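Local atomic coordinates of 4-hydroxybutyrate coenzyme A transferase (Shewanella oneidensis, PDB entry 2OAS), a protein that binds coenzyme A and probably transfers it between carboxylic acids such as acetate and 4-hydroxybutyrate. Residues 11-16 and 39-44; 49-54 and 107-112; 207-212 and 217-222; 238-243 and 268-273; 335-340 and 377-382. All coordinates share one frame; numbering follows the deposited sequence.

Contact 1 of 5, residues 11-16 and 39-44; sequences EAVSLI and AKHALT
H41 reaches from helix 32-41 to V13, S14 and I16, and accounts for 96 of the 167 Å² buried here. Its CG stands anti to the backbone N (chi1 177°), which carries the imidazole across to the other segment. At the root, H41 CB lies 3.9 Å from V13 CG1. Further along, CD2 of H41 passes the same V13 methyl and comes within 3.4 Å of V13 O. The 11-16 backbone that receives the ring is a type I beta turn from V13 to I16, closed by I16 N to V13 O at 2.9 Å. Helix 9-13 and this turn pack on strand 145-150 of the parallel N-terminal sheet, A12 and I16 both touching I147. Over one imidazole face sits S14 CA, 3.8 Å from the H41 ring centroid and 22° off its normal, a CH-pi contact; CE1 of H41 is its closest ring atom at 3.6 Å. The tip is polar: H41 NE2 donates to I16 O at 3.0 Å, nearly straight at 172°, with the acceptor in the ring plane. S14 OG bonds L10 O, while H41 O accepts from both OG1 and N of T44.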
# COMPACT_ATOMS: atom_id res chain seq x y z
N GLU A 11 3.48 16.17 -40.77
CA GLU A 11 4.28 15.18 -41.49
C GLU A 11 4.82 14.12 -40.52
O GLU A 11 4.88 12.94 -40.84
CB GLU A 11 5.42 15.88 -42.21
CG GLU A 11 6.23 14.96 -43.07
CD GLU A 11 7.31 15.70 -43.83
OE1 GLU A 11 8.19 15.02 -44.39
OE2 GLU A 11 7.27 16.95 -43.86
N ALA A 12 5.18 14.56 -39.32
CA ALA A 12 5.69 13.66 -38.31
C ALA A 12 4.59 12.74 -37.80
O ALA A 12 4.78 11.53 -37.67
CB ALA A 12 6.27 14.47 -37.15
N VAL A 13 3.43 13.32 -37.51
CA VAL A 13 2.33 12.54 -36.99
C VAL A 13 1.77 11.56 -38.01
O VAL A 13 1.17 10.55 -37.65
CB VAL A 13 1.22 13.47 -36.52
CG1 VAL A 13 0.05 12.66 -36.03
CG2 VAL A 13 1.74 14.33 -35.40
N SER A 14 1.97 11.85 -39.30
CA SER A 14 1.46 11.00 -40.37
C SER A 14 1.78 9.52 -40.25
O SER A 14 0.98 8.68 -40.62
CB SER A 14 1.96 11.52 -41.71
OG SER A 14 1.25 12.69 -42.06
N LEU A 15 2.97 9.21 -39.75
CA LEU A 15 3.38 7.81 -39.60
C LEU A 15 2.38 7.05 -38.74
O LEU A 15 2.20 5.85 -38.92
CB LEU A 15 4.78 7.72 -38.99
CG LEU A 15 5.97 8.11 -39.87
CD1 LEU A 15 5.83 9.53 -40.38
CD2 LEU A 15 7.27 7.96 -39.07
N ILE A 16 1.72 7.73 -37.81
CA ILE A 16 0.75 7.05 -36.96
C ILE A 16 -0.34 6.48 -37.85
O ILE A 16 -0.87 7.18 -38.72
CB ILE A 16 0.12 8.00 -35.92
CG1 ILE A 16 1.22 8.55 -35.00
CG2 ILE A 16 -0.95 7.26 -35.13
CD1 ILE A 16 0.74 9.47 -33.90
N ALA A 39 -4.44 16.10 -33.68
CA ALA A 39 -5.84 16.49 -33.48
C ALA A 39 -6.53 16.49 -34.82
O ALA A 39 -7.75 16.37 -34.90
CB ALA A 39 -5.92 17.88 -32.84
N LYS A 40 -5.75 16.64 -35.88
CA LYS A 40 -6.31 16.64 -37.23
C LYS A 40 -6.07 15.32 -37.96
O LYS A 40 -7.01 14.71 -38.45
CB LYS A 40 -5.74 17.80 -38.03
CG LYS A 40 -6.51 19.09 -37.80
CD LYS A 40 -5.72 20.09 -36.99
CE LYS A 40 -4.62 20.69 -37.83
NZ LYS A 40 -3.96 21.83 -37.15
N HIS A 41 -4.81 14.88 -38.01
CA HIS A 41 -4.45 13.63 -38.67
C HIS A 41 -5.30 12.45 -38.18
O HIS A 41 -5.69 11.59 -38.97
CB HIS A 41 -2.97 13.32 -38.43
CG HIS A 41 -2.52 12.01 -39.00
ND1 HIS A 41 -2.50 11.76 -40.36
CD2 HIS A 41 -2.09 10.88 -38.41
CE1 HIS A 41 -2.07 10.53 -40.57
NE2 HIS A 41 -1.82 9.98 -39.41
N ALA A 42 -5.57 12.42 -36.89
CA ALA A 42 -6.36 11.34 -36.31
C ALA A 42 -7.77 11.30 -36.89
O ALA A 42 -8.43 10.27 -36.84
CB ALA A 42 -6.44 11.50 -34.80
N LEU A 43 -8.22 12.41 -37.45
CA LEU A 43 -9.56 12.48 -38.03
C LEU A 43 -9.74 11.51 -39.18
O LEU A 43 -10.86 11.14 -39.52
CB LEU A 43 -9.86 13.90 -38.51
CG LEU A 43 -9.96 14.94 -37.39
CD1 LEU A 43 -10.32 16.28 -37.99
CD2 LEU A 43 -11.01 14.51 -36.38
N THR A 44 -8.62 11.09 -39.77
CA THR A 44 -8.61 10.15 -40.89
C THR A 44 -8.35 8.73 -40.41
O THR A 44 -8.36 7.78 -41.20
CB THR A 44 -7.50 10.51 -41.91
OG1 THR A 44 -6.23 10.05 -41.42
CG2 THR A 44 -7.44 12.01 -42.13

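Contact 2 of 5, residues 49-54 and 107-112; sequences TLLQLH and GEQKID
Strand 48-52, an inner strand of the eight-stranded parallel sheet in the Rossmann-like N-terminal half, sends L51 to meet Q109 in the loop that leads from helix 100-105 into strand 113-118 of the same sheet. The two chains stay well apart, L51 CA lying 8.6 Å from I111 CA, and side chains bridge the distance. One methyl does the touching: L51 CD1 is 3.4 Å from Q109 CG and 3.5 Å from Q109 CD, with Q109 NE2 at 3.8 Å. I111 adds a looser apolar contact, its CG1 4.4 Å from L51 CD1. Q109 comes from the opposite direction to L51; its CG is anti to the backbone N (chi1 172°) and the chain then bends at chi2 (67°), which folds the amide back over its own loop. There Q109 NE2 donates to K110 O at 3.0 Å and 169°, within the carbonyl plane and on a lone pair, and the amide lies almost flat with the bond. Around the pair, L51 also touches W23 and R73 of the flanking strands, Q109 rests on L103 and I111 on F104. E108 forms a salt bridge with K393 of the second subunit, and D112 OD2 accepts from T21 N of strand 21-24. With no hydrogen bond across the segments and one Q109 N-H used within the loop, L51 holds Q109 and I111 by van der Waals contact.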
# COMPACT_ATOMS: atom_id res chain seq x y z
N THR A 49 -5.88 4.53 -29.49
CA THR A 49 -5.88 4.62 -28.03
C THR A 49 -4.63 5.40 -27.61
O THR A 49 -3.53 5.14 -28.10
CB THR A 49 -5.81 3.25 -27.35
OG1 THR A 49 -6.92 2.45 -27.76
CG2 THR A 49 -5.85 3.41 -25.84
N LEU A 50 -4.81 6.35 -26.70
CA LEU A 50 -3.70 7.16 -26.24
C LEU A 50 -3.51 7.03 -24.74
O LEU A 50 -4.30 7.57 -23.95
CB LEU A 50 -3.95 8.62 -26.61
CG LEU A 50 -2.85 9.65 -26.35
CD1 LEU A 50 -3.13 10.87 -27.17
CD2 LEU A 50 -2.79 10.01 -24.88
N LEU A 51 -2.45 6.31 -24.35
CA LEU A 51 -2.09 6.10 -22.95
C LEU A 51 -1.39 7.37 -22.46
O LEU A 51 -0.65 8.00 -23.21
CB LEU A 51 -1.15 4.89 -22.81
CG LEU A 51 -1.73 3.49 -23.00
CD1 LEU A 51 -0.63 2.44 -23.09
CD2 LEU A 51 -2.63 3.19 -21.82
N GLN A 52 -1.62 7.73 -21.21
CA GLN A 52 -1.02 8.96 -20.68
C GLN A 52 -1.11 9.09 -19.17
O GLN A 52 -1.70 8.27 -18.47
CB GLN A 52 -1.74 10.16 -21.31
CG GLN A 52 -3.09 10.47 -20.64
CD GLN A 52 -4.05 11.27 -21.51
OE1 GLN A 52 -4.54 10.78 -22.53
NE2 GLN A 52 -4.34 12.51 -21.11
N LEU A 53 -0.51 10.17 -18.68
CA LEU A 53 -0.54 10.51 -17.27
C LEU A 53 -1.15 11.90 -17.30
O LEU A 53 -1.92 12.22 -18.21
CB LEU A 53 0.89 10.54 -16.71
CG LEU A 53 1.49 9.27 -16.07
CD1 LEU A 53 1.07 8.01 -16.78
CD2 LEU A 53 2.99 9.40 -16.08
N HIS A 54 -0.80 12.74 -16.33
CA HIS A 54 -1.32 14.09 -16.30
C HIS A 54 -0.74 14.82 -17.52
O HIS A 54 0.47 14.81 -17.75
CB HIS A 54 -0.89 14.77 -14.98
CG HIS A 54 -1.52 16.11 -14.77
ND1 HIS A 54 -1.18 17.22 -15.52
CD2 HIS A 54 -2.49 16.52 -13.92
CE1 HIS A 54 -1.93 18.25 -15.15
NE2 HIS A 54 -2.73 17.85 -14.18
N GLY A 107 5.87 -6.08 -21.00
CA GLY A 107 5.13 -6.34 -22.22
C GLY A 107 3.65 -6.53 -21.99
O GLY A 107 2.92 -6.90 -22.92
N GLU A 108 3.18 -6.30 -20.77
CA GLU A 108 1.76 -6.46 -20.47
C GLU A 108 0.93 -5.46 -21.27
O GLU A 108 -0.17 -5.78 -21.71
CB GLU A 108 1.51 -6.29 -18.97
CG GLU A 108 2.09 -7.42 -18.11
CD GLU A 108 2.00 -7.15 -16.61
OE1 GLU A 108 2.65 -6.18 -16.13
OE2 GLU A 108 1.28 -7.90 -15.91
N GLN A 109 1.47 -4.25 -21.45
CA GLN A 109 0.79 -3.20 -22.22
C GLN A 109 1.67 -2.77 -23.38
O GLN A 109 2.73 -2.18 -23.19
CB GLN A 109 0.47 -1.99 -21.32
CG GLN A 109 -0.07 -0.77 -22.08
CD GLN A 109 -1.45 -0.99 -22.69
OE1 GLN A 109 -2.45 -1.06 -21.99
NE2 GLN A 109 -1.51 -1.09 -24.00
N LYS A 110 1.22 -3.09 -24.58
CA LYS A 110 1.94 -2.77 -25.80
C LYS A 110 1.82 -1.30 -26.17
O LYS A 110 0.81 -0.66 -25.88
CB LYS A 110 1.40 -3.61 -26.96
CG LYS A 110 2.45 -4.37 -27.74
CD LYS A 110 3.11 -5.46 -26.89
CE LYS A 110 4.19 -6.21 -27.69
NZ LYS A 110 4.86 -7.30 -26.91
N ILE A 111 2.86 -0.78 -26.81
CA ILE A 111 2.90 0.60 -27.26
C ILE A 111 3.43 0.62 -28.69
O ILE A 111 4.57 0.25 -28.93
CB ILE A 111 3.82 1.45 -26.38
CG1 ILE A 111 3.27 1.49 -24.95
CG2 ILE A 111 3.98 2.82 -26.98
CD1 ILE A 111 4.08 2.30 -23.99
N ASP A 112 2.60 1.05 -29.63
CA ASP A 112 3.03 1.09 -31.03
C ASP A 112 3.90 2.30 -31.32
O ASP A 112 4.85 2.22 -32.08
CB ASP A 112 1.83 1.08 -31.98
CG ASP A 112 1.00 -0.21 -31.86
OD1 ASP A 112 1.58 -1.31 -31.88
OD2 ASP A 112 -0.26 -0.11 -31.76

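Contact 3 of 5, residues 207-212 and 217-222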
# COMPACT_ATOMS: atom_id res chain seq x y z
N LEU A 207 12.99 16.01 2.03
CA LEU A 207 11.68 16.38 1.51
C LEU A 207 11.13 15.72 0.26
O LEU A 207 11.86 15.31 -0.65
CB LEU A 207 11.62 17.90 1.27
CG LEU A 207 12.00 18.86 2.39
CD1 LEU A 207 11.99 20.29 1.85
CD2 LEU A 207 11.05 18.70 3.55
N GLN A 208 9.80 15.66 0.24
CA GLN A 208 9.04 15.14 -0.87
C GLN A 208 7.69 15.86 -0.84
O GLN A 208 6.95 15.75 0.15
CB GLN A 208 8.86 13.63 -0.75
CG GLN A 208 8.09 13.01 -1.91
CD GLN A 208 6.57 13.24 -1.80
OE1 GLN A 208 5.92 12.75 -0.87
NE2 GLN A 208 6.01 13.99 -2.75
N MSE A 209 7.39 16.58 -1.92
CA MSE A 209 6.16 17.35 -2.03
C MSE A 209 5.60 17.50 -3.43
O MSE A 209 6.24 17.13 -4.41
CB MSE A 209 6.37 18.76 -1.52
CG MSE A 209 6.53 18.89 -0.05
SE MSE A 209 6.83 20.74 0.28
CE MSE A 209 8.70 20.59 0.82
N GLY A 210 4.42 18.10 -3.49
CA GLY A 210 3.75 18.36 -4.76
C GLY A 210 3.67 19.86 -5.04
O GLY A 210 4.31 20.66 -4.35
N ILE A 211 2.89 20.24 -6.05
CA ILE A 211 2.70 21.63 -6.44
C ILE A 211 1.40 22.19 -5.90
O ILE A 211 0.42 21.47 -5.71
CB ILE A 211 2.68 21.81 -7.98
CG1 ILE A 211 1.93 20.64 -8.62
CG2 ILE A 211 4.09 21.92 -8.52
CD1 ILE A 211 1.72 20.77 -10.12
N GLY A 212 1.38 23.50 -5.65
CA GLY A 212 0.19 24.14 -5.14
C GLY A 212 0.48 25.16 -4.06
O GLY A 212 1.63 25.38 -3.67
N ALA A 217 3.37 27.41 0.72
CA ALA A 217 3.26 27.98 2.05
C ALA A 217 4.18 27.23 2.99
O ALA A 217 4.80 27.82 3.87
CB ALA A 217 1.82 27.89 2.54
N VAL A 218 4.28 25.92 2.80
CA VAL A 218 5.14 25.09 3.63
C VAL A 218 6.60 25.45 3.40
O VAL A 218 7.37 25.62 4.35
CB VAL A 218 4.96 23.60 3.32
CG1 VAL A 218 5.93 22.78 4.17
CG2 VAL A 218 3.52 23.18 3.59
N LEU A 219 6.97 25.57 2.13
CA LEU A 219 8.34 25.90 1.76
C LEU A 219 8.73 27.27 2.26
O LEU A 219 9.87 27.50 2.65
CB LEU A 219 8.49 25.83 0.24
CG LEU A 219 8.38 24.40 -0.28
CD1 LEU A 219 8.19 24.41 -1.78
CD2 LEU A 219 9.63 23.63 0.10
N SER A 220 7.78 28.20 2.27
CA SER A 220 8.07 29.53 2.75
C SER A 220 8.36 29.54 4.25
O SER A 220 8.96 30.48 4.76
CB SER A 220 6.91 30.47 2.43
OG SER A 220 5.68 29.94 2.88
N CYS A 221 7.93 28.50 4.97
CA CYS A 221 8.17 28.42 6.40
C CYS A 221 9.39 27.58 6.74
O CYS A 221 9.66 27.32 7.92
CB CYS A 221 6.95 27.84 7.12
SG CYS A 221 5.37 28.72 6.78
N LEU A 222 10.13 27.16 5.72
CA LEU A 222 11.33 26.34 5.94
C LEU A 222 12.60 27.13 5.73
O LEU A 222 13.70 26.58 5.81
CB LEU A 222 11.33 25.14 4.99
CG LEU A 222 10.79 23.79 5.48
CD1 LEU A 222 9.42 23.97 6.10
CD2 LEU A 222 10.70 22.82 4.31
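Selenomethionine M209 and L219 make the tight part of this contact: M209 CE lies only 3.3 Å from L219 CD2, and M209 SE is 4.0 Å from both CG and CD2 of L219. The two side chains run antiparallel alongside one another, and the bend of M209 at chi3 (-111°) turns its terminal methyl onto the leucine. Beside them L207 and L222 meet tip to tip, with L207 CD1 3.8 Å from L222 CD2. Between these two tight pairs the distance is looser, L207 CD1 staying 4.4 Å from L219 CD2. All this belongs to the beta-alpha-beta unit formed by strand 206-208, helix 213-220 and strand 229-230; G212 takes the N-cap position of the helix, and these side chains pack between the strand with its following residues and the helix with its exit. V218 is the slack flank, its CG1 approaching M209 SE only to 4.5 Å; it also rests on V197 of helix 188-200. S220, exposed, marks the solvent side and takes no part. On the strand side, M209 N is hydrogen-bonded to T232 OG1, and the M209 side chain lies about 8 Å from that of E233, the residue linked covalently to coenzyme A in a structure of this protein.

Contact 4 of 5, residues 238-243 and 268-273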
# COMPACT_ATOMS: atom_id res chain seq x y z
N GLY A 238 9.06 26.60 -5.61
CA GLY A 238 9.17 26.61 -4.17
C GLY A 238 10.51 26.08 -3.70
O GLY A 238 11.17 26.67 -2.84
N ILE A 239 10.92 24.97 -4.28
CA ILE A 239 12.19 24.37 -3.89
C ILE A 239 13.37 25.23 -4.31
O ILE A 239 14.28 25.48 -3.53
CB ILE A 239 12.33 22.99 -4.51
CG1 ILE A 239 11.07 22.18 -4.19
CG2 ILE A 239 13.56 22.31 -3.97
CD1 ILE A 239 10.82 22.02 -2.71
N LEU A 240 13.32 25.69 -5.55
CA LEU A 240 14.37 26.52 -6.11
C LEU A 240 14.76 27.65 -5.15
O LEU A 240 15.94 27.95 -4.99
CB LEU A 240 13.90 27.07 -7.46
CG LEU A 240 14.79 28.05 -8.23
CD1 LEU A 240 16.12 27.39 -8.58
CD2 LEU A 240 14.06 28.49 -9.48
N GLN A 241 13.77 28.27 -4.51
CA GLN A 241 14.03 29.37 -3.58
C GLN A 241 14.82 28.95 -2.35
O GLN A 241 15.66 29.71 -1.86
CB GLN A 241 12.72 30.01 -3.14
CG GLN A 241 11.98 30.73 -4.26
CD GLN A 241 10.78 31.52 -3.75
OE1 GLN A 241 9.74 30.94 -3.40
NE2 GLN A 241 10.92 32.85 -3.69
N LEU A 242 14.55 27.76 -1.83
CA LEU A 242 15.24 27.26 -0.65
C LEU A 242 16.65 26.81 -1.01
O LEU A 242 17.54 26.78 -0.16
CB LEU A 242 14.46 26.09 -0.03
CG LEU A 242 13.38 26.43 1.02
CD1 LEU A 242 12.50 27.56 0.52
CD2 LEU A 242 12.56 25.20 1.34
N VAL A 243 16.85 26.47 -2.27
CA VAL A 243 18.15 26.05 -2.71
C VAL A 243 19.08 27.26 -2.73
O VAL A 243 20.19 27.19 -2.21
CB VAL A 243 18.09 25.43 -4.12
CG1 VAL A 243 19.49 25.13 -4.64
CG2 VAL A 243 17.25 24.15 -4.07
N SER A 268 8.06 27.98 -13.41
CA SER A 268 8.43 29.08 -14.30
C SER A 268 9.69 28.82 -15.13
O SER A 268 10.36 27.81 -14.97
CB SER A 268 8.61 30.35 -13.49
OG SER A 268 9.80 30.27 -12.73
N GLN A 269 10.01 29.76 -16.02
CA GLN A 269 11.18 29.62 -16.87
C GLN A 269 12.47 29.62 -16.06
O GLN A 269 13.48 29.07 -16.50
CB GLN A 269 11.22 30.73 -17.92
CG GLN A 269 12.38 30.61 -18.92
CD GLN A 269 12.42 29.26 -19.64
OE1 GLN A 269 11.42 28.78 -20.15
NE2 GLN A 269 13.61 28.66 -19.67
N LYS A 270 12.44 30.25 -14.89
CA LYS A 270 13.61 30.30 -14.01
C LYS A 270 13.95 28.88 -13.55
O LYS A 270 15.11 28.50 -13.44
CB LYS A 270 13.32 31.16 -12.78
CG LYS A 270 14.16 32.42 -12.66
CD LYS A 270 14.78 32.53 -11.25
CE LYS A 270 13.71 32.57 -10.15
NZ LYS A 270 14.30 32.37 -8.78
N LEU A 271 12.91 28.10 -13.28
CA LEU A 271 13.11 26.73 -12.84
C LEU A 271 13.72 25.92 -13.96
O LEU A 271 14.72 25.23 -13.77
CB LEU A 271 11.78 26.10 -12.42
CG LEU A 271 11.86 24.72 -11.76
CD1 LEU A 271 12.60 24.84 -10.44
CD2 LEU A 271 10.45 24.16 -11.51
N TYR A 272 13.12 26.00 -15.15
CA TYR A 272 13.61 25.23 -16.28
C TYR A 272 15.03 25.64 -16.61
O TYR A 272 15.81 24.90 -17.22
CB TYR A 272 12.71 25.44 -17.50
CG TYR A 272 11.25 25.10 -17.26
CD1 TYR A 272 10.89 24.07 -16.40
CD2 TYR A 272 10.24 25.80 -17.92
CE1 TYR A 272 9.55 23.75 -16.19
CE2 TYR A 272 8.90 25.48 -17.72
CZ TYR A 272 8.55 24.45 -16.85
OH TYR A 272 7.24 24.12 -16.61
N ASP A 273 15.38 26.84 -16.19
CA ASP A 273 16.69 27.39 -16.44
C ASP A 273 17.69 26.82 -15.46
O ASP A 273 18.87 26.63 -15.77
CB ASP A 273 16.62 28.88 -16.27
CG ASP A 273 17.50 29.59 -17.20
OD1 ASP A 273 18.72 29.29 -17.20
OD2 ASP A 273 16.97 30.43 -17.95
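L240 and L271 mark the closest approach of two helical segments, their CA atoms 6.9 Å apart. Residues 238-243 are helical throughout, as V243 N to I239 O (3.0 Å) attests, whereas 268-273 is the opening turn of helix 269-275. S268 occupies the N-cap of that turn, and its OG accepts from K270 N in a weak capping bond, long at 3.4 Å and bent to 136°. The same OG is hydrogen-bonded to D237 OD1 at the start of the partner helix, which ties the two helix beginnings together.

L240 supplies about half of the 160 Å² buried. With CG anti to the backbone N (chi1 177°), it extends straight at the other helix: its CD2 lies 3.9 Å from L271 CA, while its CB stands 3.9 Å from L271 CD1. L271 has the equivalent first torsion, and so touches L240 both at its CA and at the methyl CD1. Helix 237-244 is thereby sandwiched, since I239 and L242 rest on L219 of helix 213-220 and L240 turns to helix 269-275, where Y274 also touches it. K270 covers the exposed margin. Its chain, bent at chi2 and chi3, crosses over the leucine and places K270 CE 4.1 Å and K270 NZ 3.9 Å from L240 CD2; the ammonium end has a long, weak ion pair with E244. Because K270 also touches a crystal neighbour, its exact conformation may depend partly on the lattice.

Contact 5 of 5, residues 335-340 and 377-382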
# COMPACT_ATOMS: atom_id res chain seq x y z
N PHE A 335 5.39 6.93 -1.20
CA PHE A 335 6.17 7.90 -0.43
C PHE A 335 5.80 7.93 1.04
O PHE A 335 6.64 8.19 1.91
CB PHE A 335 5.99 9.31 -1.02
CG PHE A 335 6.94 9.61 -2.13
CD1 PHE A 335 8.30 9.73 -1.88
CD2 PHE A 335 6.48 9.75 -3.42
CE1 PHE A 335 9.20 9.98 -2.92
CE2 PHE A 335 7.37 9.99 -4.46
CZ PHE A 335 8.73 10.11 -4.21
N ILE A 336 4.53 7.65 1.33
CA ILE A 336 4.04 7.63 2.70
C ILE A 336 4.53 6.38 3.42
O ILE A 336 4.81 6.42 4.62
CB ILE A 336 2.49 7.72 2.71
CG1 ILE A 336 2.09 9.14 2.29
CG2 ILE A 336 1.93 7.39 4.08
CD1 ILE A 336 0.60 9.38 2.28
N ARG A 337 4.64 5.27 2.68
CA ARG A 337 5.13 4.03 3.26
C ARG A 337 6.64 4.12 3.46
O ARG A 337 7.15 3.82 4.54
CB ARG A 337 4.80 2.83 2.36
CG ARG A 337 5.17 1.46 3.00
CD ARG A 337 4.43 1.25 4.32
NE ARG A 337 4.59 -0.08 4.93
CZ ARG A 337 4.23 -1.23 4.36
NH1 ARG A 337 3.68 -1.24 3.15
NH2 ARG A 337 4.38 -2.37 5.02
N GLY A 338 7.34 4.54 2.40
CA GLY A 338 8.78 4.67 2.44
C GLY A 338 9.17 5.61 3.55
O GLY A 338 10.18 5.43 4.23
N ALA A 339 8.34 6.63 3.76
CA ALA A 339 8.58 7.59 4.81
C ALA A 339 8.47 6.90 6.17
O ALA A 339 9.21 7.23 7.09
CB ALA A 339 7.59 8.74 4.70
N GLY A 340 7.56 5.94 6.30
CA GLY A 340 7.40 5.23 7.57
C GLY A 340 8.54 4.25 7.82
O GLY A 340 8.93 4.01 8.97
N ARG A 377 -5.92 3.20 5.91
CA ARG A 377 -5.82 3.48 7.35
C ARG A 377 -4.42 3.21 7.87
O ARG A 377 -3.78 4.08 8.45
CB ARG A 377 -6.73 2.55 8.15
CG ARG A 377 -8.17 2.72 7.98
CD ARG A 377 -8.88 1.55 8.61
NE ARG A 377 -10.31 1.83 8.71
CZ ARG A 377 -11.25 0.91 8.85
NH1 ARG A 377 -10.94 -0.38 8.90
NH2 ARG A 377 -12.52 1.29 8.92
N ALA A 378 -3.98 1.97 7.68
CA ALA A 378 -2.67 1.52 8.16
C ALA A 378 -1.49 2.36 7.71
O ALA A 378 -0.46 2.40 8.37
CB ALA A 378 -2.46 0.05 7.76
N HIS A 379 -1.66 3.03 6.57
CA HIS A 379 -0.61 3.89 5.99
C HIS A 379 -0.45 5.23 6.69
O HIS A 379 0.65 5.64 7.00
CB HIS A 379 -0.91 4.19 4.53
CG HIS A 379 -0.39 3.16 3.58
ND1 HIS A 379 -1.22 2.34 2.83
CD2 HIS A 379 0.88 2.79 3.27
CE1 HIS A 379 -0.48 1.51 2.11
NE2 HIS A 379 0.79 1.76 2.37
N VAL A 380 -1.56 5.90 6.93
CA VAL A 380 -1.53 7.22 7.51
C VAL A 380 -0.70 7.45 8.77
O VAL A 380 -0.64 6.62 9.67
CB VAL A 380 -2.98 7.72 7.75
CG1 VAL A 380 -2.98 9.15 8.24
CG2 VAL A 380 -3.77 7.60 6.46
N HIS A 381 -0.04 8.60 8.79
CA HIS A 381 0.77 8.97 9.93
C HIS A 381 0.18 10.29 10.43
O HIS A 381 -0.48 10.31 11.45
CB HIS A 381 2.24 9.15 9.52
CG HIS A 381 3.15 9.53 10.66
ND1 HIS A 381 4.51 9.70 10.50
CD2 HIS A 381 2.89 9.77 11.97
CE1 HIS A 381 5.04 10.02 11.66
NE2 HIS A 381 4.08 10.08 12.57
N TYR A 382 0.42 11.37 9.70
CA TYR A 382 -0.12 12.67 10.08
C TYR A 382 -1.13 13.19 9.07
O TYR A 382 -1.05 12.89 7.88
CB TYR A 382 0.96 13.73 10.17
CG TYR A 382 1.73 13.78 11.46
CD1 TYR A 382 3.03 13.27 11.53
CD2 TYR A 382 1.20 14.40 12.59
CE1 TYR A 382 3.78 13.36 12.68
CE2 TYR A 382 1.94 14.51 13.76
CZ TYR A 382 3.24 13.98 13.80
OH TYR A 382 4.00 14.07 14.94
O HOH W 1 2.87 0.56 0.60
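H379, I336 and R337 bury 74, 45 and 33 Å² in this contact, nearly all of the total. The H379 imidazole lies against the aliphatic part of R337, whose CB and CD are each 4.0 Å from H379 CD2. R337 leaves its helix with CG anti to the backbone N (chi1 -174°) and bends at chi2 (59°); the side chains cross at about a right angle, with guanidinium and ring planes 76° apart. A water joins their polar ends, accepting from R337 NH1 at 3.2 Å and lying 3.0 Å from H379 NE2, in the plane of both groups. I336 meets the backbone instead: its CG2 is 3.6 Å from H379 O and 4.3 Å from H379 CB. In the fold, helix 332-341 here packs on the loop entering strand 382-385, and I336 also touches S347 and I349 on the neighbouring parallel strand 346-350. T376 OG1 hydrogen-bonds H379 ND1, so the imidazole is held at both nitrogens. R337 reaches into the dimer interface, forming salt bridges with D334 and E99 and a cation-pi contact with F96, all of the second subunit. The I336 side chain is about 8 Å from bound coenzyme A and 5 Å from that of Q332, which binds it.

Overall arrangement
From the N terminus the five contacts close in series, none nesting in or crossing another. Contact 1 closes the 22-residue excursion through strand 21-24 and helix 32-41; contact 2 then spans 52 residues, returning the chain to the same parallel sheet, their centres 18 Å apart. Contacts 3 to 5 lie further along the chain, beyond the N-terminal sheet. Contact 3 closes a short helical turn-round, contact 4 joins the next two helices, and the loop closed by contact 5 holds A356 and R362, two of the coenzyme A-binding residues. Contacts 3 and 4 touch through L219 with G238, I239 and L242; contacts 3 and 5 meet where Q208 CG lies 3.3 Å from F335 CD1.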